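PDB 4GYI: Rio2 kinase, which is an atypical RIO-family kinase with an ATPase-dependent role on the maturing pre-40S ribosomal subunit, and probably phosphorylates proteins on serine or threonine. Local coordinates for residues G81-A86 with I126-R131; F166-Y171 with P178-Q183. One frame throughout, in Å; residues are numbered along the deposited sequence.

Interaction 1. Residues G81-A86 with I126-R131. With EDO (1,2-ethanediol), chain D.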
ATOM      1  N   GLY A  81      13.095  10.773  -4.702  1.00 40.23           N
ATOM      2  CA  GLY A  81      13.528  11.382  -3.450  1.00 30.75           C
ATOM      3  C   GLY A  81      12.751  10.897  -2.235  1.00 31.75           C
ATOM      4  O   GLY A  81      13.344  10.572  -1.198  1.00 34.33           O
ATOM      5  N   LEU A  82      11.425  10.827  -2.375  1.00 28.96           N
ATOM      6  CA  LEU A  82      10.544  10.331  -1.310  1.00 29.40           C
ATOM      7  C   LEU A  82      10.814   8.855  -0.990  1.00 22.93           C
ATOM      8  O   LEU A  82      10.916   8.473   0.179  1.00 31.29           O
ATOM      9  CB  LEU A  82       9.063  10.546  -1.707  1.00 25.15           C
ATOM     10  CG  LEU A  82       8.015  10.381  -0.594  1.00 36.07           C
ATOM     11  CD1 LEU A  82       8.166  11.493   0.460  1.00 23.26           C
ATOM     12  CD2 LEU A  82       6.586  10.336  -1.141  1.00 30.20           C
ATOM     13  N   ASP A  83      10.906   8.028  -2.040  1.00 24.04           N
ATOM     14  CA  ASP A  83      11.329   6.618  -1.924  1.00 23.35           C
ATOM     15  C   ASP A  83      12.585   6.518  -1.046  1.00 32.10           C
ATOM     16  O   ASP A  83      12.609   5.800  -0.041  1.00 30.09           O
ATOM     17  CB  ASP A  83      11.668   6.030  -3.314  1.00 23.81           C
ATOM     18  CG  ASP A  83      10.452   5.910  -4.243  1.00 39.85           C
ATOM     19  OD1 ASP A  83       9.302   6.112  -3.787  1.00 34.35           O
ATOM     20  OD2 ASP A  83      10.655   5.586  -5.442  1.00 39.50           O
ATOM     21  N   TYR A  84      13.620   7.270  -1.430  1.00 33.59           N
ATOM     22  CA  TYR A  84      14.895   7.247  -0.704  1.00 36.71           C
ATOM     23  C   TYR A  84      14.706   7.634   0.759  1.00 38.63           C
ATOM     24  O   TYR A  84      15.220   6.967   1.650  1.00 30.61           O
ATOM     25  CB  TYR A  84      15.922   8.177  -1.352  1.00 31.58           C
ATOM     26  CG  TYR A  84      16.777   7.530  -2.421  1.00 40.44           C
ATOM     27  CD1 TYR A  84      18.159   7.716  -2.442  1.00 45.34           C
ATOM     28  CD2 TYR A  84      16.209   6.746  -3.415  1.00 45.14           C
ATOM     29  CE1 TYR A  84      18.945   7.144  -3.429  1.00 45.52           C
ATOM     30  CE2 TYR A  84      16.988   6.163  -4.400  1.00 37.79           C
ATOM     31  CZ  TYR A  84      18.352   6.368  -4.403  1.00 50.10           C
ATOM     32  OH  TYR A  84      19.118   5.788  -5.387  1.00 49.52           O
ATOM     33  N   LEU A  85      13.949   8.705   0.997  1.00 38.88           N
ATOM     34  CA  LEU A  85      13.667   9.139   2.361  1.00 42.82           C
ATOM     35  C   LEU A  85      12.957   8.053   3.157  1.00 39.98           C
ATOM     36  O   LEU A  85      13.286   7.826   4.313  1.00 35.20           O
ATOM     37  CB  LEU A  85      12.835  10.419   2.367  1.00 36.75           C
ATOM     38  CG  LEU A  85      13.614  11.680   2.020  1.00 39.08           C
ATOM     39  CD1 LEU A  85      12.670  12.842   1.787  1.00 28.72           C
ATOM     40  CD2 LEU A  85      14.618  12.006   3.130  1.00 41.74           C
ATOM     41  N   ALA A  86      11.987   7.384   2.536  1.00 34.74           N
ATOM     42  CA  ALA A  86      11.303   6.275   3.195  1.00 30.20           C
ATOM     43  C   ALA A  86      12.272   5.157   3.556  1.00 25.35           C
ATOM     44  O   ALA A  86      12.243   4.648   4.660  1.00 31.96           O
ATOM     45  CB  ALA A  86      10.176   5.728   2.313  1.00 27.64           C
ATOM     46  N   ILE A 126       5.299  -0.060  -1.819  1.00 17.95           N
ATOM     47  CA  ILE A 126       5.394   1.364  -2.100  1.00 22.24           C
ATOM     48  C   ILE A 126       4.162   1.797  -2.880  1.00 26.02           C
ATOM     49  O   ILE A 126       3.934   1.312  -3.972  1.00 21.45           O
ATOM     50  CB  ILE A 126       6.649   1.666  -2.949  1.00 24.45           C
ATOM     51  CG1 ILE A 126       7.908   1.145  -2.216  1.00 28.80           C
ATOM     52  CG2 ILE A 126       6.762   3.172  -3.221  1.00 26.16           C
ATOM     53  CD1 ILE A 126       9.217   1.345  -2.999  1.00 29.07           C
ATOM     54  N   HIS A 127       3.358   2.691  -2.323  1.00 26.33           N
ATOM     55  CA  HIS A 127       2.141   3.103  -2.999  1.00 24.74           C
ATOM     56  C   HIS A 127       2.423   4.110  -4.107  1.00 29.45           C
ATOM     57  O   HIS A 127       3.235   5.032  -3.940  1.00 23.71           O
ATOM     58  CB  HIS A 127       1.120   3.654  -2.004  1.00 22.69           C
ATOM     59  CG  HIS A 127       0.483   2.605  -1.146  1.00 30.38           C
ATOM     60  ND1 HIS A 127      -0.654   1.921  -1.527  1.00 27.97           N
ATOM     61  CD2 HIS A 127       0.824   2.116   0.071  1.00 24.16           C
ATOM     62  CE1 HIS A 127      -0.996   1.068  -0.578  1.00 27.56           C
ATOM     63  NE2 HIS A 127      -0.115   1.165   0.404  1.00 31.90           N
ATOM     64  N   ARG A 128       1.740   3.903  -5.234  1.00 22.22           N
ATOM     65  CA  ARG A 128       1.954   4.645  -6.469  1.00 25.69           C
ATOM     66  C   ARG A 128       0.671   5.222  -7.076  1.00 30.79           C
ATOM     67  O   ARG A 128       0.440   5.083  -8.275  1.00 29.87           O
ATOM     68  CB  ARG A 128       2.594   3.706  -7.501  1.00 19.00           C
ATOM     69  CG  ARG A 128       3.980   3.221  -7.078  1.00 26.86           C
ATOM     70  CD  ARG A 128       5.010   4.355  -7.035  1.00 22.30           C
ATOM     71  NE  ARG A 128       6.369   3.819  -6.906  1.00 32.88           N
ATOM     72  CZ  ARG A 128       7.403   4.468  -6.377  1.00 33.09           C
ATOM     73  NH1 ARG A 128       7.257   5.708  -5.911  1.00 25.80           N
ATOM     74  NH2 ARG A 128       8.588   3.869  -6.312  1.00 32.01           N
ATOM     75  N   LEU A 129      -0.161   5.865  -6.263  1.00 25.14           N
ATOM     76  CA  LEU A 129      -1.378   6.492  -6.769  1.00 27.13           C
ATOM     77  C   LEU A 129      -1.002   7.528  -7.842  1.00 27.16           C
ATOM     78  O   LEU A 129      -0.004   8.214  -7.702  1.00 22.64           O
ATOM     79  CB  LEU A 129      -2.141   7.175  -5.614  1.00 28.21           C
ATOM     80  CG  LEU A 129      -3.076   6.317  -4.750  1.00 35.59           C
ATOM     81  CD1 LEU A 129      -2.348   5.123  -4.172  1.00 48.05           C
ATOM     82  CD2 LEU A 129      -3.656   7.128  -3.617  1.00 31.34           C
ATOM     83  N   GLY A 130      -1.779   7.619  -8.917  1.00 24.26           N
ATOM     84  CA  GLY A 130      -1.509   8.588  -9.970  1.00 28.66           C
ATOM     85  C   GLY A 130      -0.725   8.044 -11.151  1.00 34.46           C
ATOM     86  O   GLY A 130      -0.657   8.678 -12.217  1.00 34.84           O
ATOM     87  N   ARG A 131      -0.113   6.881 -10.962  1.00 33.65           N
ATOM     88  CA  ARG A 131       0.765   6.302 -11.984  1.00 35.57           C
ATOM     89  C   ARG A 131      -0.029   5.906 -13.217  1.00 37.52           C
ATOM     90  O   ARG A 131      -1.085   5.305 -13.106  1.00 34.70           O
ATOM     91  CB  ARG A 131       1.516   5.092 -11.430  1.00 42.59           C
ATOM     92  CG  ARG A 131       1.849   4.026 -12.456  1.00 48.78           C
ATOM     93  CD  ARG A 131       2.515   2.822 -11.788  1.00 51.30           C
ATOM     94  NE  ARG A 131       3.862   3.137 -11.316  1.00 36.91           N
ATOM     95  CZ  ARG A 131       4.602   2.315 -10.576  1.00 36.77           C
ATOM     96  NH1 ARG A 131       4.120   1.135 -10.201  1.00 31.41           N
ATOM     97  NH2 ARG A 131       5.822   2.672 -10.204  1.00 31.83           N
TER
HETATM   98  C1  EDO D 403       3.289   8.941  -5.876  1.00 40.01           C
HETATM   99  O1  EDO D 403       2.209   8.004  -5.812  1.00 35.21           O
HETATM  100  C2  EDO D 403       4.597   8.186  -5.715  1.00 36.45           C
HETATM  101  O2  EDO D 403       4.481   7.350  -4.577  1.00 34.37           O
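Asp83 OD1 is gripped from two residues: Arg128 NH1 donates to it at 3.0 Å, and His186 NE2 hydrogen-bonds to the same oxygen. The other carboxylate oxygen makes the shorter and straighter half of the salt bridge, Arg128 NH2 to Asp83 OD2, at 2.8 Å with an N-H...O angle of 166°. The guanidinium therefore meets the carboxylate end-on, one terminal nitrogen to each oxygen, but not coplanar, the two planes standing 54° apart. OD2 lies nearly in the guanidinium plane, whereas OD1 is tilted out of it and receives NH1 through its syn lone pair. Ile126 CG2 sits 3.5 Å above the centre of one guanidinium face and also touches Asp83 OD1 at 3.9 Å. This buried ion pair ties helix 79-92 of the N-terminal winged-helix region to the loop that follows strand 121-127 of the RIO kinase sheet. A bend at chi2 (-67°) in Arg128 turns its chain back from the loop toward the helix, and NE forms a second salt bridge, with Asp110. A leucine here would remove the guanidinium, and would probably leave the buried Asp83 carboxylate with His186 but no arginine to balance its charge, and Asp110 short of one salt-bridge partner. A 1,2-ethanediol, probably from the crystallisation liquor, donates through O2 to His127 O at 2.7 Å and through O1 to Leu129 O.

Interaction 2. Residues F166-Y171 with P178-Q183; sequences FMKALY and PEPIAQ. With EDO (1,2-ethanediol), chain E.
Helix 166-171 and strand 180-183 run nearly antiparallel, their N-to-C directions 158° apart and their axes 8.8 Å apart at closest approach. The nearest alpha carbons are those of Lys168 and Pro180, 6.1 Å from each other, so the start of the strand, at Pro180, lies close against the helix. Pro180 points its ring at the helix and meets three side chains with three different carbons. Its CB touches Met167 SD at 3.6 Å, its CG abuts Lys168 CG, and its CD lies 3.8 Å from Tyr171 CG. Met167 extends toward the strand, with CG anti to the backbone N (chi1 -175°), which brings its thioether alongside Pro180 and within 4.2 Å of Pro178 CB by way of SD. The carbonyl oxygen of Pro178 rests against the same side chain, 3.3 Å from Met167 CG and close to SD as well. The Tyr171 ring makes two CH-pi contacts. Glu179 CA stands over one face, 4.0 Å from the centroid of the Tyr171 ring, while Pro180 CD approaches off-centre. Beyond CA, the extended Glu179 chain runs across the ring, its CB near Tyr171 CE1, and the carboxylate ends near the phenol oxygen. Pro178 also touches the bound ADP, which places this packing beside the nucleotide pocket of the kinase fold. Strand 180-184 is an outermost strand of the antiparallel sheet, pairing with strand 187-191, with a classic beta bulge where Ile181 and Ala182 both face Val189, and Met190 of that neighbour packs against both Met167 and Pro178.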
ATOM      1  N   PHE A 166      -5.284  -0.647   9.010  1.00 31.34           N
ATOM      2  CA  PHE A 166      -6.193  -1.768   8.831  1.00 27.96           C
ATOM      3  C   PHE A 166      -5.493  -3.090   8.983  1.00 32.53           C
ATOM      4  O   PHE A 166      -6.072  -4.031   9.513  1.00 31.27           O
ATOM      5  CB  PHE A 166      -6.929  -1.700   7.499  1.00 33.54           C
ATOM      6  CG  PHE A 166      -8.088  -0.762   7.523  1.00 40.10           C
ATOM      7  CD1 PHE A 166      -8.860  -0.636   8.667  1.00 47.10           C
ATOM      8  CD2 PHE A 166      -8.404  -0.002   6.425  1.00 34.27           C
ATOM      9  CE1 PHE A 166      -9.931   0.238   8.708  1.00 50.08           C
ATOM     10  CE2 PHE A 166      -9.478   0.861   6.462  1.00 45.88           C
ATOM     11  CZ  PHE A 166     -10.233   0.988   7.608  1.00 39.34           C
ATOM     12  N   MET A 167      -4.243  -3.168   8.546  1.00 29.91           N
ATOM     13  CA  MET A 167      -3.522  -4.422   8.683  1.00 32.43           C
ATOM     14  C   MET A 167      -3.254  -4.698  10.159  1.00 35.87           C
ATOM     15  O   MET A 167      -3.366  -5.834  10.597  1.00 34.00           O
ATOM     16  CB  MET A 167      -2.245  -4.421   7.840  1.00 35.41           C
ATOM     17  CG  MET A 167      -1.480  -5.743   7.811  1.00 46.58           C
ATOM     18  SD  MET A 167       0.059  -5.565   6.859  1.00 38.73           S
ATOM     19  CE  MET A 167      -0.605  -4.901   5.318  1.00 28.63           C
ATOM     20  N   LYS A 168      -2.928  -3.662  10.928  1.00 31.50           N
ATOM     21  CA  LYS A 168      -2.792  -3.830  12.370  1.00 33.47           C
ATOM     22  C   LYS A 168      -4.083  -4.314  13.027  1.00 40.37           C
ATOM     23  O   LYS A 168      -4.071  -5.274  13.811  1.00 41.86           O
ATOM     24  CB  LYS A 168      -2.359  -2.530  13.060  1.00 44.77           C
ATOM     25  CG  LYS A 168      -0.879  -2.219  12.995  1.00 51.76           C
ATOM     26  CD  LYS A 168      -0.539  -1.057  13.911  1.00 60.79           C
ATOM     27  CE  LYS A 168      -0.890  -1.382  15.366  1.00 71.16           C
ATOM     28  NZ  LYS A 168      -0.904  -0.194  16.287  1.00 62.32           N
ATOM     29  N   ALA A 169      -5.190  -3.638  12.743  1.00 34.21           N
ATOM     30  CA  ALA A 169      -6.462  -4.001  13.370  1.00 37.13           C
ATOM     31  C   ALA A 169      -6.812  -5.441  13.026  1.00 39.04           C
ATOM     32  O   ALA A 169      -7.220  -6.214  13.883  1.00 44.23           O
ATOM     33  CB  ALA A 169      -7.600  -3.049  12.924  1.00 34.69           C
ATOM     34  N   LEU A 170      -6.623  -5.810  11.765  1.00 37.10           N
ATOM     35  CA  LEU A 170      -7.047  -7.125  11.312  1.00 27.14           C
ATOM     36  C   LEU A 170      -6.127  -8.181  11.883  1.00 27.38           C
ATOM     37  O   LEU A 170      -6.571  -9.242  12.307  1.00 33.97           O
ATOM     38  CB  LEU A 170      -7.056  -7.196   9.783  1.00 30.94           C
ATOM     39  CG  LEU A 170      -8.169  -6.371   9.148  1.00 32.94           C
ATOM     40  CD1 LEU A 170      -7.941  -6.211   7.665  1.00 33.72           C
ATOM     41  CD2 LEU A 170      -9.515  -7.035   9.425  1.00 34.42           C
ATOM     42  N   TYR A 171      -4.838  -7.885  11.883  1.00 25.92           N
ATOM     43  CA  TYR A 171      -3.854  -8.827  12.397  1.00 35.19           C
ATOM     44  C   TYR A 171      -4.093  -9.118  13.884  1.00 39.63           C
ATOM     45  O   TYR A 171      -4.019 -10.265  14.319  1.00 40.26           O
ATOM     46  CB  TYR A 171      -2.443  -8.289  12.185  1.00 25.71           C
ATOM     47  CG  TYR A 171      -1.368  -9.244  12.636  1.00 39.88           C
ATOM     48  CD1 TYR A 171      -0.982 -10.306  11.836  1.00 37.43           C
ATOM     49  CD2 TYR A 171      -0.740  -9.086  13.867  1.00 44.93           C
ATOM     50  CE1 TYR A 171      -0.005 -11.193  12.244  1.00 44.71           C
ATOM     51  CE2 TYR A 171       0.244  -9.968  14.283  1.00 48.04           C
ATOM     52  CZ  TYR A 171       0.605 -11.021  13.465  1.00 49.26           C
ATOM     53  OH  TYR A 171       1.588 -11.901  13.864  1.00 62.13           O
ATOM     54  N   PRO A 178      -1.018 -10.337   6.439  1.00 33.39           N
ATOM     55  CA  PRO A 178       0.408 -10.306   6.772  1.00 34.67           C
ATOM     56  C   PRO A 178       0.625  -9.579   8.089  1.00 33.04           C
ATOM     57  O   PRO A 178      -0.191  -8.743   8.456  1.00 30.62           O
ATOM     58  CB  PRO A 178       1.023  -9.488   5.623  1.00 29.28           C
ATOM     59  CG  PRO A 178       0.031  -9.580   4.513  1.00 32.95           C
ATOM     60  CD  PRO A 178      -1.310  -9.626   5.185  1.00 32.47           C
ATOM     61  N   GLU A 179       1.703  -9.880   8.805  1.00 32.08           N
ATOM     62  CA  GLU A 179       2.023  -9.069   9.982  1.00 29.50           C
ATOM     63  C   GLU A 179       2.571  -7.706   9.572  1.00 31.68           C
ATOM     64  O   GLU A 179       3.574  -7.621   8.861  1.00 36.66           O
ATOM     65  CB  GLU A 179       3.030  -9.761  10.896  1.00 34.09           C
ATOM     66  CG  GLU A 179       3.559  -8.839  11.981  1.00 43.68           C
ATOM     67  CD  GLU A 179       4.541  -9.524  12.912  1.00 59.65           C
ATOM     68  OE1 GLU A 179       4.534 -10.771  12.971  1.00 53.03           O
ATOM     69  OE2 GLU A 179       5.315  -8.815  13.589  1.00 72.36           O
ATOM     70  N   PRO A 180       1.916  -6.632  10.016  1.00 33.22           N
ATOM     71  CA  PRO A 180       2.433  -5.306   9.676  1.00 28.40           C
ATOM     72  C   PRO A 180       3.666  -5.024  10.534  1.00 36.03           C
ATOM     73  O   PRO A 180       3.651  -5.299  11.735  1.00 38.50           O
ATOM     74  CB  PRO A 180       1.284  -4.375  10.069  1.00 34.96           C
ATOM     75  CG  PRO A 180       0.627  -5.077  11.248  1.00 36.37           C
ATOM     76  CD  PRO A 180       0.787  -6.578  10.970  1.00 33.54           C
ATOM     77  N   ILE A 181       4.723  -4.483   9.945  1.00 29.10           N
ATOM     78  CA  ILE A 181       5.951  -4.272  10.718  1.00 36.48           C
ATOM     79  C   ILE A 181       6.314  -2.801  10.920  1.00 40.46           C
ATOM     80  O   ILE A 181       6.665  -2.403  12.016  1.00 42.30           O
ATOM     81  CB  ILE A 181       7.140  -5.024  10.103  1.00 38.00           C
ATOM     82  CG1 ILE A 181       6.856  -6.533  10.095  1.00 36.07           C
ATOM     83  CG2 ILE A 181       8.420  -4.719  10.869  1.00 35.49           C
ATOM     84  CD1 ILE A 181       7.797  -7.326   9.210  1.00 36.08           C
ATOM     85  N   ALA A 182       6.235  -1.992   9.871  1.00 40.01           N
ATOM     86  CA  ALA A 182       6.554  -0.578  10.021  1.00 36.45           C
ATOM     87  C   ALA A 182       5.914   0.192   8.897  1.00 31.37           C
ATOM     88  O   ALA A 182       5.501  -0.393   7.908  1.00 34.50           O
ATOM     89  CB  ALA A 182       8.054  -0.367  10.012  1.00 41.88           C
ATOM     90  N   GLN A 183       5.840   1.508   9.035  1.00 31.74           N
ATOM     91  CA  GLN A 183       5.230   2.319   7.989  1.00 30.55           C
ATOM     92  C   GLN A 183       5.955   3.647   7.914  1.00 30.77           C
ATOM     93  O   GLN A 183       6.173   4.291   8.935  1.00 41.98           O
ATOM     94  CB  GLN A 183       3.732   2.522   8.279  1.00 34.60           C
ATOM     95  CG  GLN A 183       2.970   3.276   7.194  1.00 35.80           C
ATOM     96  CD  GLN A 183       3.061   4.786   7.345  1.00 42.16           C
ATOM     97  OE1 GLN A 183       2.907   5.317   8.441  1.00 37.61           O
ATOM     98  NE2 GLN A 183       3.329   5.479   6.244  1.00 43.37           N
TER
HETATM   99  C1  EDO E 404       5.606  10.039   7.317  1.00 70.02           C
HETATM  100  O1  EDO E 404       4.477  10.683   6.699  1.00 78.41           O
HETATM  101  C2  EDO E 404       5.151   8.832   8.130  1.00 60.76           C
HETATM  102  O2  EDO E 404       3.920   8.311   7.606  1.00 66.11           O

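Overall arrangement
Both contacts reach the same five-stranded antiparallel sheet, interaction 1 through strand 121-127 and interaction 2 through the outermost strand 180-184, with strand 187-191 lying between those two. Their centres are 19 Å apart and their nearest atoms about 7 Å, so they do not touch. Helix 149-172 spans the gap: it supplies residues 166-171 to interaction 2, and its earlier turns carry Met153, which touches Leu82, and Ala159, which touches His127. The nucleotide lies near both. The side chain of Pro178 is about 4 Å from ADP and that of Arg128 about 8 Å, while the magnesium ion is about 11 Å from the Met167 side chain and about 12 Å from that of Arg128.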